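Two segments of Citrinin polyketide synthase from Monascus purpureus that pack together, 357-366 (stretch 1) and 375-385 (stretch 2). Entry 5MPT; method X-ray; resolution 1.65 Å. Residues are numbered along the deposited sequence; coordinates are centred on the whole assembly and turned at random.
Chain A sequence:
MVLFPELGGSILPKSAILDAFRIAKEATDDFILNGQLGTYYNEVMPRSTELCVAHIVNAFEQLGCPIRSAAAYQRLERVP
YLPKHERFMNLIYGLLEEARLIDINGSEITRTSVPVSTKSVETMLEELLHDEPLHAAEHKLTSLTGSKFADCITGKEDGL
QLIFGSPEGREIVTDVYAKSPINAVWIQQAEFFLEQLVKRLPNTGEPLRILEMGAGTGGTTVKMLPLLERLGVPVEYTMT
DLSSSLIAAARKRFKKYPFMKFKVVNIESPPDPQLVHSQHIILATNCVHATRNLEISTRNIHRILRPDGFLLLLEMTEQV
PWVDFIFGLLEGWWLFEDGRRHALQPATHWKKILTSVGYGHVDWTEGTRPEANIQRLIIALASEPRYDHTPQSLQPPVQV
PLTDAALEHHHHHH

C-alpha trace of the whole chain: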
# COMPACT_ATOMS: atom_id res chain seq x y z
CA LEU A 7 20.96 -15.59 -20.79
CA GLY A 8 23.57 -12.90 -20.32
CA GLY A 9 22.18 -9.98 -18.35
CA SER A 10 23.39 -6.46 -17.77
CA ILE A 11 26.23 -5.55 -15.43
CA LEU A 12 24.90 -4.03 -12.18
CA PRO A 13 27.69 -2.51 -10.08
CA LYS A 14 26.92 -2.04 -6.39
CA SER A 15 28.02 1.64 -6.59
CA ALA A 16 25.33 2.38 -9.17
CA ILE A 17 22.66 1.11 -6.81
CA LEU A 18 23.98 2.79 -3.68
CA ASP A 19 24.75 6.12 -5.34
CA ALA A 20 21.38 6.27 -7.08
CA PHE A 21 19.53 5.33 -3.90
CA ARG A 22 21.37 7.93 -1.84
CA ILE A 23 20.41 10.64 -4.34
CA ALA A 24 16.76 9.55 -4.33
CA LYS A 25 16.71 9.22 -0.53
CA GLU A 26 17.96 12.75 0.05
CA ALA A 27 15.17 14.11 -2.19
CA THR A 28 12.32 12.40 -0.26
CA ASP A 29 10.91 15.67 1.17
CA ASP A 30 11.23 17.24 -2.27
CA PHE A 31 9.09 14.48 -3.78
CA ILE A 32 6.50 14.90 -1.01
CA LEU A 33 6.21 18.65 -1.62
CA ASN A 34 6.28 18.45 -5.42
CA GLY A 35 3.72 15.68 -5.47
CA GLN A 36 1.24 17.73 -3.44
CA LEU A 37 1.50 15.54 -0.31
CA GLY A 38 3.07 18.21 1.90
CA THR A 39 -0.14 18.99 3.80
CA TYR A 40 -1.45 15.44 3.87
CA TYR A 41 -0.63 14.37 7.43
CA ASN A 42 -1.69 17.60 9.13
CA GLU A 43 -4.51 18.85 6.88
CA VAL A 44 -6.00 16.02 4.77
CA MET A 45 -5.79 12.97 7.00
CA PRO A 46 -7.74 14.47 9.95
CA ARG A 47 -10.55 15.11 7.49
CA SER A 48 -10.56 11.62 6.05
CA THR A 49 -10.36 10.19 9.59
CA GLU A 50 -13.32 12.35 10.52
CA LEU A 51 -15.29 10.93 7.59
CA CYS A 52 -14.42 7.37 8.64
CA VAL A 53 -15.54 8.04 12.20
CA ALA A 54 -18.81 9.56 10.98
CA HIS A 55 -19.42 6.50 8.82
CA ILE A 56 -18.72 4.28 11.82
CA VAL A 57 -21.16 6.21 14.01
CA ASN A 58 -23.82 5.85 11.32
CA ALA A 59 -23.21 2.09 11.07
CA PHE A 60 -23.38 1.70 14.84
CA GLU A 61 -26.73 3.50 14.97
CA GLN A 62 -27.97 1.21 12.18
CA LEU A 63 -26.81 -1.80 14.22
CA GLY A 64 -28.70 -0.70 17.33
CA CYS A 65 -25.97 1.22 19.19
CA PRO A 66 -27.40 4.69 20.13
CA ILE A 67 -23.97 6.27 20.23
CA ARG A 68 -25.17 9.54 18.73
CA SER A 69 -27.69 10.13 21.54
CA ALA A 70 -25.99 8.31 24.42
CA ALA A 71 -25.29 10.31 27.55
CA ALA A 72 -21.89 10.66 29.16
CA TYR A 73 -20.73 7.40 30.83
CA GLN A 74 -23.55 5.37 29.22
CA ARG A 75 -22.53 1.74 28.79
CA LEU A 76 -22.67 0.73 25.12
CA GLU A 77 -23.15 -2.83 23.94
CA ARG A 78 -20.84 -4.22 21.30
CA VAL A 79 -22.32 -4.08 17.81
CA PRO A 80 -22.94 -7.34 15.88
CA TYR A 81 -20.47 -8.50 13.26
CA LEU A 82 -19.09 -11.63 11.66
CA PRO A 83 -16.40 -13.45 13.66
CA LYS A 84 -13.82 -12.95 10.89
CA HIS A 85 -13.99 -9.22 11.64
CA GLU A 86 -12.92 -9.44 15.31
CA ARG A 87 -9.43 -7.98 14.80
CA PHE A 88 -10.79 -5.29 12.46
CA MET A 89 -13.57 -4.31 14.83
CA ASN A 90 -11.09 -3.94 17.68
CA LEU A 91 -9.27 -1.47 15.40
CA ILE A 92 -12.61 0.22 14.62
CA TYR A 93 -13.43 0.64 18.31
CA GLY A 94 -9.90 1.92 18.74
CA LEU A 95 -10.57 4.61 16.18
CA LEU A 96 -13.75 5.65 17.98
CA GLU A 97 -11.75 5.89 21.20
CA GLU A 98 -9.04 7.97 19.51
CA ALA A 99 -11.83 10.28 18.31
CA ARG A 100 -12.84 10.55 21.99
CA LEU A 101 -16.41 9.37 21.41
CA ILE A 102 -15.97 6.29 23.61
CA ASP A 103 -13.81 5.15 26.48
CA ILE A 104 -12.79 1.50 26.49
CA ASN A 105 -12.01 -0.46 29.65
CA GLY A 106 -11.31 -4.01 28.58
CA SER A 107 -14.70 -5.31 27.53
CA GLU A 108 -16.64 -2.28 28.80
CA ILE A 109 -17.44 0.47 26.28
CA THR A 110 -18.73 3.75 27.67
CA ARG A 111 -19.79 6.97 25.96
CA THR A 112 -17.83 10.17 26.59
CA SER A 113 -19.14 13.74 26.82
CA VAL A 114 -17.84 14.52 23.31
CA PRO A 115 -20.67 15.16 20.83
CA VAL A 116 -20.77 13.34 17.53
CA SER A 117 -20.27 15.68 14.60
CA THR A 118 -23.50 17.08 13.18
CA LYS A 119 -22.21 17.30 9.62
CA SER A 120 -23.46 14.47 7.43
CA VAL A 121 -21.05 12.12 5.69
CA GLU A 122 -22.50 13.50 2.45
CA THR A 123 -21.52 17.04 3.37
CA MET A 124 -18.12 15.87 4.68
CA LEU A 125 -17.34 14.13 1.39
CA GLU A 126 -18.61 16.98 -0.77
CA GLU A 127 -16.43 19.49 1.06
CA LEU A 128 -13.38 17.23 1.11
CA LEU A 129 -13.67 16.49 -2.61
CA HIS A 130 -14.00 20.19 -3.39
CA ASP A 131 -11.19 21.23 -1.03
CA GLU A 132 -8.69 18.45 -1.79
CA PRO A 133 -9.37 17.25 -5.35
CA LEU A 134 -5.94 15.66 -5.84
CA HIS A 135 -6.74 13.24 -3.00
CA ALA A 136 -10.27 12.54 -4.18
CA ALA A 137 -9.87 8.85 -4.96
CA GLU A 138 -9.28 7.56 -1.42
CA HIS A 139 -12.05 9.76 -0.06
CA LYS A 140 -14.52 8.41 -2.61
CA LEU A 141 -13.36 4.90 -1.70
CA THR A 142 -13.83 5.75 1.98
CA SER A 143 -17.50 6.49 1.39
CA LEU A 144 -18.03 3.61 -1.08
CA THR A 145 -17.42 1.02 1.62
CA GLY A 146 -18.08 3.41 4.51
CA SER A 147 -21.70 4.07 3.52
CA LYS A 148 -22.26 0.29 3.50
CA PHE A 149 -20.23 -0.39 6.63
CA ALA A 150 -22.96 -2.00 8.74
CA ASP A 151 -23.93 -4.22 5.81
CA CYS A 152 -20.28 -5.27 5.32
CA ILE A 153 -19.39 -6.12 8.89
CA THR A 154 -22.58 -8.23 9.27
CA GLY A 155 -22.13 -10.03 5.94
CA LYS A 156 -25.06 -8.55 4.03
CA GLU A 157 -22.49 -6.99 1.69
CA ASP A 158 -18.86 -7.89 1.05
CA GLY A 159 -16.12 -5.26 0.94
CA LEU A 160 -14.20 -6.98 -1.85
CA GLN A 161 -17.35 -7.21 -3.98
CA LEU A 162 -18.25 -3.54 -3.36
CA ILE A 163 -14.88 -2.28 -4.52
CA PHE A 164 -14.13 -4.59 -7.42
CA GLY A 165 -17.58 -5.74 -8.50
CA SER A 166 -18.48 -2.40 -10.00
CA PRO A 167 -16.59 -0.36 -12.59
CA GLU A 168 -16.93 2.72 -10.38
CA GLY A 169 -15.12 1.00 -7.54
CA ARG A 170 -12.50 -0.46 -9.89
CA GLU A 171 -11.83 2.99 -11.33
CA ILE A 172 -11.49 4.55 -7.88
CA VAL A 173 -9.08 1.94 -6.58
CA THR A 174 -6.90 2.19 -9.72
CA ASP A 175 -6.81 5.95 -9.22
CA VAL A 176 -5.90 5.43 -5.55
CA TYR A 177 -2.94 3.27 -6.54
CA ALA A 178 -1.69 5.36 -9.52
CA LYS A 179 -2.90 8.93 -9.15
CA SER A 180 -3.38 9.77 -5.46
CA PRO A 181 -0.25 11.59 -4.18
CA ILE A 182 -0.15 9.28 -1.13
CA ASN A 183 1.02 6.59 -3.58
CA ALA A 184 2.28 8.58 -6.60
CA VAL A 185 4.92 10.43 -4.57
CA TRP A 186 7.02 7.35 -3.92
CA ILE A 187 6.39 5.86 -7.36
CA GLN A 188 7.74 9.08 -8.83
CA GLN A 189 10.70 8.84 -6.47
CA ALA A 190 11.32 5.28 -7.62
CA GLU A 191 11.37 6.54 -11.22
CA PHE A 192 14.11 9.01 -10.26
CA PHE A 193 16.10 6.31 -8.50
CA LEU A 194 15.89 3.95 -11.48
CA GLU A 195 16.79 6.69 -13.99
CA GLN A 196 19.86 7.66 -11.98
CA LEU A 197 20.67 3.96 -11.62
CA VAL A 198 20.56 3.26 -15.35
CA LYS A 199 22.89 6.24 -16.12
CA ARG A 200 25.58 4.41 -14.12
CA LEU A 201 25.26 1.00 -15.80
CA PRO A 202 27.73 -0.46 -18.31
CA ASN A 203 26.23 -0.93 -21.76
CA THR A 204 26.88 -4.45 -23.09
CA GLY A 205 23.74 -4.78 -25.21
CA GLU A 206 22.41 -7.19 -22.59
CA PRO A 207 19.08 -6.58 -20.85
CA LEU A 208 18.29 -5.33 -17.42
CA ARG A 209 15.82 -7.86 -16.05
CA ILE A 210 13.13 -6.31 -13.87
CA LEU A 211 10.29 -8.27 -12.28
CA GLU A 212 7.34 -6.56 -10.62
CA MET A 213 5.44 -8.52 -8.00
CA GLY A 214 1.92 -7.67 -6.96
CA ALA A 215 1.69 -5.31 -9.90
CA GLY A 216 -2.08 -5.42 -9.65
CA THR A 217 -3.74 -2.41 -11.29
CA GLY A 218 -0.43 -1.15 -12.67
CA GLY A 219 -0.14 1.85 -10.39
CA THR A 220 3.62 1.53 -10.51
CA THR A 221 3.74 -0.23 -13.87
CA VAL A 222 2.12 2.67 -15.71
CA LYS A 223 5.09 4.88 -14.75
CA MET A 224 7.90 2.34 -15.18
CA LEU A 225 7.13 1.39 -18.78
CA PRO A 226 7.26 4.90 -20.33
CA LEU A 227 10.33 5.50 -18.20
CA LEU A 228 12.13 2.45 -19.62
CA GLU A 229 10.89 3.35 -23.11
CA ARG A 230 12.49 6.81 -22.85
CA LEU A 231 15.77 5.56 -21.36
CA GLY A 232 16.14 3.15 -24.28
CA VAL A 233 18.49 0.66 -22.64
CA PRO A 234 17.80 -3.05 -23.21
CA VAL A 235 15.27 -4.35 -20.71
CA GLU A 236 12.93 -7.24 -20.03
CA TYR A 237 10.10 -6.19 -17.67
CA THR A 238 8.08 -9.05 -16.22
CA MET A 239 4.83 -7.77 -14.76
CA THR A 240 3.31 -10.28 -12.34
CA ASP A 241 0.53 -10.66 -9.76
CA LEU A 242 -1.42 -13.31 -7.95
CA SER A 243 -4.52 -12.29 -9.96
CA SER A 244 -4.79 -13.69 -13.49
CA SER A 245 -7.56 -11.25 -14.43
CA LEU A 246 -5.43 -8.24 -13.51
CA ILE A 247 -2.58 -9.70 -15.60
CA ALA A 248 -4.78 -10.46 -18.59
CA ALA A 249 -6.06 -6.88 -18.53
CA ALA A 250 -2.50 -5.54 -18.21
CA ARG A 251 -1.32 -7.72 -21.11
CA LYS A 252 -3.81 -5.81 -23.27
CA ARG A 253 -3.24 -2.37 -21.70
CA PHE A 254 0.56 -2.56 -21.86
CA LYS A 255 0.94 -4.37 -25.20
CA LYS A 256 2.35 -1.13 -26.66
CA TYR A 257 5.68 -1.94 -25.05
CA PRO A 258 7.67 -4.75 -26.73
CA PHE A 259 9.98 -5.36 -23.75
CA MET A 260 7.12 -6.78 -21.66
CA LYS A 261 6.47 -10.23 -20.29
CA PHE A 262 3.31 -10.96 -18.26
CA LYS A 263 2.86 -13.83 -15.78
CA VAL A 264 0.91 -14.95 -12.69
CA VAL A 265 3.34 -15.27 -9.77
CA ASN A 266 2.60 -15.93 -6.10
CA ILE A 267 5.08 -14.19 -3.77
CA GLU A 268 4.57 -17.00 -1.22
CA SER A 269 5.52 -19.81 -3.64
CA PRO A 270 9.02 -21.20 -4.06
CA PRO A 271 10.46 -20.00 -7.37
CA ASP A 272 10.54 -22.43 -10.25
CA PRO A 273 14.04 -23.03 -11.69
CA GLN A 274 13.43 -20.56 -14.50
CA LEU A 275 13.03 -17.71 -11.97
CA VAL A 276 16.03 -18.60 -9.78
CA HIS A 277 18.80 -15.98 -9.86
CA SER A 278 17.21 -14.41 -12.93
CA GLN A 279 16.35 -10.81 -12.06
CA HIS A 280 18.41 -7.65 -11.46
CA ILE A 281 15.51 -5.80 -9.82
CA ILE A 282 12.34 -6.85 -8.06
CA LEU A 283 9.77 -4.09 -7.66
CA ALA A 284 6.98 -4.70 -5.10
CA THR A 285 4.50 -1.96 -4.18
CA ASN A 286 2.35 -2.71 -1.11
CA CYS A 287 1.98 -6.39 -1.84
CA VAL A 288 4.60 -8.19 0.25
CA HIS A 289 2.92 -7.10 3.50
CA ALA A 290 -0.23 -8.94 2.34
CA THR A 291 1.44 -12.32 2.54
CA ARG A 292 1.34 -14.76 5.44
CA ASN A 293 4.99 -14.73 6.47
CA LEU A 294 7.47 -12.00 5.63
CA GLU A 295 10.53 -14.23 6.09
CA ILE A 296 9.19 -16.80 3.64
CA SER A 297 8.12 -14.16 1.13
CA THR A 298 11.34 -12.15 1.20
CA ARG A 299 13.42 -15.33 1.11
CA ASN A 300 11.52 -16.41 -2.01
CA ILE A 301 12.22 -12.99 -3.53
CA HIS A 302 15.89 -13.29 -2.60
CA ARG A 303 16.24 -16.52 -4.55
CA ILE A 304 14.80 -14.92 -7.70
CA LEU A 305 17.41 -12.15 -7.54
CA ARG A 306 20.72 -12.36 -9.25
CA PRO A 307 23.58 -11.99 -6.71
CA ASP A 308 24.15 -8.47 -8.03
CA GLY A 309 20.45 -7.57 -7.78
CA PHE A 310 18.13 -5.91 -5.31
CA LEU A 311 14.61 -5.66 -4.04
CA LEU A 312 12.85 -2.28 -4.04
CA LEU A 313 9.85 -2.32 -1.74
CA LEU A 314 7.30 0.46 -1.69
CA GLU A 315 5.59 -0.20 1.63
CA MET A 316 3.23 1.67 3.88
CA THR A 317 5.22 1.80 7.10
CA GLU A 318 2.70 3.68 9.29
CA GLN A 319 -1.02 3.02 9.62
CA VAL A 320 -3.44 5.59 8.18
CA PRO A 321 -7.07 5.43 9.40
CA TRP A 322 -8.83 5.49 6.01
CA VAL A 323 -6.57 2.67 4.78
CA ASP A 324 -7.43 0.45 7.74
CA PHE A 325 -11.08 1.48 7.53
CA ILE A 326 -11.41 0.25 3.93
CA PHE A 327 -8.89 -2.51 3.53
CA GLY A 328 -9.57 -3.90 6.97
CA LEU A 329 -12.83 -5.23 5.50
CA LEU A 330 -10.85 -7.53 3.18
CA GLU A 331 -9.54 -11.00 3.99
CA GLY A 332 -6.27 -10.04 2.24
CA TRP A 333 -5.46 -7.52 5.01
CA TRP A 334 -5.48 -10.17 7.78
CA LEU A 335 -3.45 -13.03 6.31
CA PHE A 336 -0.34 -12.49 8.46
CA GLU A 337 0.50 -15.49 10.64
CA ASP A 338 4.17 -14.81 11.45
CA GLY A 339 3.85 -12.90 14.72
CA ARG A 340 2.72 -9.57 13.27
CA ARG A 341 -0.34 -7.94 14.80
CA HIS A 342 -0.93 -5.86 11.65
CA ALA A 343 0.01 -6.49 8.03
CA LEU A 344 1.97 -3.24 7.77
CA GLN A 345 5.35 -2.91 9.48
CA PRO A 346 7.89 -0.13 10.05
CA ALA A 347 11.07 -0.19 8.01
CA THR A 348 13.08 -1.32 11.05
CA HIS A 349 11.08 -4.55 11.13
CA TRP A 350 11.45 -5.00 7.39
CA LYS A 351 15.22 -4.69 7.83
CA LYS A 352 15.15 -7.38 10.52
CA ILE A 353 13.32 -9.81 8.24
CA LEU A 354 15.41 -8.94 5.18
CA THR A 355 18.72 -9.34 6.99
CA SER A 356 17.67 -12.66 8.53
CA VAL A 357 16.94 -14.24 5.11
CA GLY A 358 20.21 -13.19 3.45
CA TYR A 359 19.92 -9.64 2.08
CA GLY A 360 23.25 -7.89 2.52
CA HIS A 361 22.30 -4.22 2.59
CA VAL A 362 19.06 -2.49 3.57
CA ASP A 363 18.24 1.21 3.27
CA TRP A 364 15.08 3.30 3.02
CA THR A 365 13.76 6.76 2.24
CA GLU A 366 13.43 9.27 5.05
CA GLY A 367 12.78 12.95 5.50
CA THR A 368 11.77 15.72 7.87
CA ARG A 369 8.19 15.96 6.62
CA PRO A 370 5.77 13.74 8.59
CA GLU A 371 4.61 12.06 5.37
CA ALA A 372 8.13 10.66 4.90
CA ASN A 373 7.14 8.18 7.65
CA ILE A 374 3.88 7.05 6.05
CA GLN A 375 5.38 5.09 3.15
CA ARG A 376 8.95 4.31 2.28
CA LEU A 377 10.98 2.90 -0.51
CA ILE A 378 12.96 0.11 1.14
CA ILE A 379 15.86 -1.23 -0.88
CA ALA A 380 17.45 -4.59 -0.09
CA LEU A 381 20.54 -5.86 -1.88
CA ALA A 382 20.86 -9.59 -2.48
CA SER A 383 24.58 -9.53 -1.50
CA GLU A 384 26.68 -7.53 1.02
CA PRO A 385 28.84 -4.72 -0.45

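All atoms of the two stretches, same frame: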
# COMPACT_ATOMS: atom_id res chain seq x y z
N VAL A 357 17.08 -13.30 6.22
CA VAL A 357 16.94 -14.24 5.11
C VAL A 357 18.05 -14.09 4.07
O VAL A 357 18.01 -14.77 3.04
CB VAL A 357 15.56 -14.13 4.45
CG1 VAL A 357 14.47 -14.29 5.52
CG2 VAL A 357 15.37 -12.83 3.68
N GLY A 358 19.03 -13.23 4.30
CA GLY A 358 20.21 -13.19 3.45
C GLY A 358 20.43 -11.92 2.67
O GLY A 358 21.40 -11.86 1.90
N TYR A 359 19.61 -10.88 2.77
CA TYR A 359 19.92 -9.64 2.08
C TYR A 359 21.09 -8.96 2.77
O TYR A 359 21.20 -8.98 4.00
CB TYR A 359 18.69 -8.73 2.06
CG TYR A 359 17.52 -9.22 1.20
CD1 TYR A 359 16.57 -10.10 1.71
CD2 TYR A 359 17.40 -8.82 -0.12
CE1 TYR A 359 15.50 -10.53 0.92
CE2 TYR A 359 16.35 -9.23 -0.90
CZ TYR A 359 15.41 -10.10 -0.38
OH TYR A 359 14.36 -10.51 -1.17
N GLY A 360 21.98 -8.36 1.98
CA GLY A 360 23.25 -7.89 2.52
C GLY A 360 23.29 -6.42 2.87
O GLY A 360 24.18 -5.97 3.60
N HIS A 361 22.33 -5.65 2.35
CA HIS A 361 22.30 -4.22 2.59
C HIS A 361 20.86 -3.76 2.52
O HIS A 361 20.17 -4.08 1.54
CB HIS A 361 23.11 -3.45 1.56
CG HIS A 361 23.08 -1.96 1.75
ND1 HIS A 361 23.89 -1.31 2.65
CD2 HIS A 361 22.35 -0.99 1.14
CE1 HIS A 361 23.67 -0.01 2.59
NE2 HIS A 361 22.74 0.22 1.67
N VAL A 362 20.41 -3.02 3.53
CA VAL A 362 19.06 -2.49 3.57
C VAL A 362 19.12 -0.99 3.84
O VAL A 362 19.84 -0.55 4.74
CB VAL A 362 18.20 -3.16 4.66
CG1 VAL A 362 16.79 -2.57 4.65
CG2 VAL A 362 18.21 -4.70 4.46
N ASP A 363 18.35 -0.23 3.07
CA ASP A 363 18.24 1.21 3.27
C ASP A 363 16.80 1.62 2.97
O ASP A 363 16.01 0.84 2.41
CB ASP A 363 19.24 1.95 2.37
CG ASP A 363 19.56 3.39 2.85
OD1 ASP A 363 18.96 3.86 3.84
OD2 ASP A 363 20.44 4.03 2.23
N TRP A 364 16.42 2.83 3.37
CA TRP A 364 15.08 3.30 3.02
C TRP A 364 15.03 4.81 3.00
O TRP A 364 15.91 5.49 3.53
CB TRP A 364 14.00 2.78 3.97
CG TRP A 364 14.26 3.03 5.42
CD1 TRP A 364 13.95 4.15 6.14
CD2 TRP A 364 14.88 2.13 6.33
NE1 TRP A 364 14.36 4.00 7.44
CE2 TRP A 364 14.93 2.76 7.59
CE3 TRP A 364 15.43 0.84 6.20
CZ2 TRP A 364 15.48 2.15 8.70
CZ3 TRP A 364 15.98 0.24 7.31
CH2 TRP A 364 16.00 0.89 8.54
N THR A 365 13.99 5.33 2.33
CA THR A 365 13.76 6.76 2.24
C THR A 365 13.37 7.31 3.60
O THR A 365 12.70 6.63 4.40
CB THR A 365 12.66 7.07 1.24
OG1 THR A 365 11.50 6.29 1.56
CG2 THR A 365 13.11 6.70 -0.17
N GLU A 366 13.78 8.55 3.84
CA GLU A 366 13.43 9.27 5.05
C GLU A 366 13.47 10.76 4.75
O GLU A 366 14.08 11.21 3.77
CB GLU A 366 14.37 8.92 6.21
CG GLU A 366 15.83 9.07 5.99
CD GLU A 366 16.61 8.29 7.04
OE1 GLU A 366 15.97 7.72 7.96
OE2 GLU A 366 17.85 8.25 6.96
N GLN A 375 4.85 6.13 4.02
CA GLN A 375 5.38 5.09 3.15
C GLN A 375 6.86 5.33 2.96
O GLN A 375 7.36 6.44 3.11
CB GLN A 375 4.72 5.05 1.78
CG GLN A 375 3.20 5.15 1.87
CD GLN A 375 2.52 4.29 0.85
OE1 GLN A 375 2.61 3.06 0.90
NE2 GLN A 375 1.86 4.91 -0.10
N ARG A 376 7.54 4.26 2.58
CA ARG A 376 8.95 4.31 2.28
C ARG A 376 9.24 3.44 1.08
O ARG A 376 8.60 2.40 0.87
CB ARG A 376 9.78 3.82 3.45
CG ARG A 376 9.62 4.64 4.69
CD ARG A 376 10.64 4.27 5.72
NE ARG A 376 10.24 4.78 7.01
CZ ARG A 376 10.53 5.99 7.49
NH1 ARG A 376 11.28 6.85 6.79
NH2 ARG A 376 10.05 6.33 8.69
N LEU A 377 10.24 3.85 0.29
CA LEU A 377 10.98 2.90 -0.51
C LEU A 377 12.01 2.23 0.39
O LEU A 377 12.76 2.90 1.11
CB LEU A 377 11.67 3.55 -1.70
CG LEU A 377 10.83 4.25 -2.77
CD1 LEU A 377 11.74 4.96 -3.78
CD2 LEU A 377 9.90 3.27 -3.42
N ILE A 378 12.05 0.92 0.35
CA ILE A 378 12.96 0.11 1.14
C ILE A 378 13.72 -0.73 0.14
O ILE A 378 13.12 -1.53 -0.61
CB ILE A 378 12.24 -0.78 2.17
CG1 ILE A 378 11.33 0.05 3.08
CG2 ILE A 378 13.24 -1.55 3.02
CD1 ILE A 378 10.39 -0.82 3.93
N ILE A 379 15.01 -0.48 0.04
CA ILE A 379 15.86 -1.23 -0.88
C ILE A 379 16.63 -2.28 -0.10
O ILE A 379 17.06 -2.04 1.04
CB ILE A 379 16.80 -0.27 -1.66
CG1 ILE A 379 17.48 -1.04 -2.80
CG2 ILE A 379 17.87 0.37 -0.74
CD1 ILE A 379 18.22 -0.11 -3.78
N ALA A 380 16.80 -3.46 -0.72
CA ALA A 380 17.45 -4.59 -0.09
C ALA A 380 18.31 -5.30 -1.14
O ALA A 380 17.78 -5.83 -2.13
CB ALA A 380 16.43 -5.53 0.53
N LEU A 381 19.61 -5.26 -0.95
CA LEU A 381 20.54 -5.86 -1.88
C LEU A 381 20.70 -7.35 -1.59
O LEU A 381 20.80 -7.77 -0.42
CB LEU A 381 21.90 -5.16 -1.80
CG LEU A 381 22.04 -3.84 -2.56
CD1 LEU A 381 21.05 -2.82 -2.15
CD2 LEU A 381 23.47 -3.32 -2.39
N ALA A 382 20.73 -8.14 -2.65
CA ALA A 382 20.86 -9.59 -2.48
C ALA A 382 22.16 -9.99 -1.80
O ALA A 382 22.17 -10.99 -1.07
CB ALA A 382 20.77 -10.31 -3.82
N SER A 383 23.26 -9.27 -2.07
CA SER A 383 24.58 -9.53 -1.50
C SER A 383 25.10 -8.32 -0.74
O SER A 383 24.66 -7.18 -0.95
CB SER A 383 25.59 -9.87 -2.61
OG SER A 383 25.07 -10.82 -3.52
N GLU A 384 26.10 -8.57 0.15
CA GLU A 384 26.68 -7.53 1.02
C GLU A 384 27.80 -6.78 0.30
O GLU A 384 28.74 -7.42 -0.19
CB GLU A 384 27.22 -8.16 2.30
CG GLU A 384 27.86 -7.18 3.27
CD GLU A 384 28.50 -7.88 4.46
OE1 GLU A 384 28.67 -9.12 4.39
OE2 GLU A 384 28.84 -7.20 5.45
N PRO A 385 27.75 -5.44 0.22
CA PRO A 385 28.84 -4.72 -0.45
C PRO A 385 30.13 -4.67 0.38
O PRO A 385 31.21 -4.80 -0.19
CB PRO A 385 28.26 -3.31 -0.65
CG PRO A 385 27.28 -3.15 0.47
CD PRO A 385 26.72 -4.52 0.76
O HOH W 1 9.55 7.87 2.82

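The apolar centre lies on one face of an antiparallel strand pair, where Val362, Trp364, Ile378 and Ala380 project together. Val362 CG1 lies 4.0 Å from Ile378 CG2, and Trp364 CB lies 3.9 Å from Ile378 CG1. The buried Tyr359 ring packs against Ala380, Tyr359 CD2 to Ala380 CB 3.5 Å. On the other face, Asp363 CB meets Ile379 CG2 at 3.7 Å, while the end of the Asp363 side chain leads away from stretch 2 and its OD1 accepts from Trp364 N at 2.8 Å.

The backbone supplies the register. Asp363 N donates to Ile379 O (3.0 Å, 163°) and Ile379 N returns to Asp363 O (2.9 Å, 149°); Leu381 N reaches His361 O at 2.8 Å. At one end Gly360 N donates to Leu381 O at 2.7 Å. Glycine fits here because an ideal CB would sit 2.2 Å from Glu384 N, a clash.

At the opposite end the ladder turns polar. Thr365 N donates to Leu377 O (3.0 Å), and Leu377 N to Thr365 OG1 (3.0 Å), a side-chain oxygen that also shares a water with Gln375 O. The extended Arg376 side chain passes Trp364, Arg376 CD to Trp364 CD1 3.3 Å, and its NH1 donates to Thr365 O at 2.8 Å. Altogether 793 Å² is buried, counting both sides.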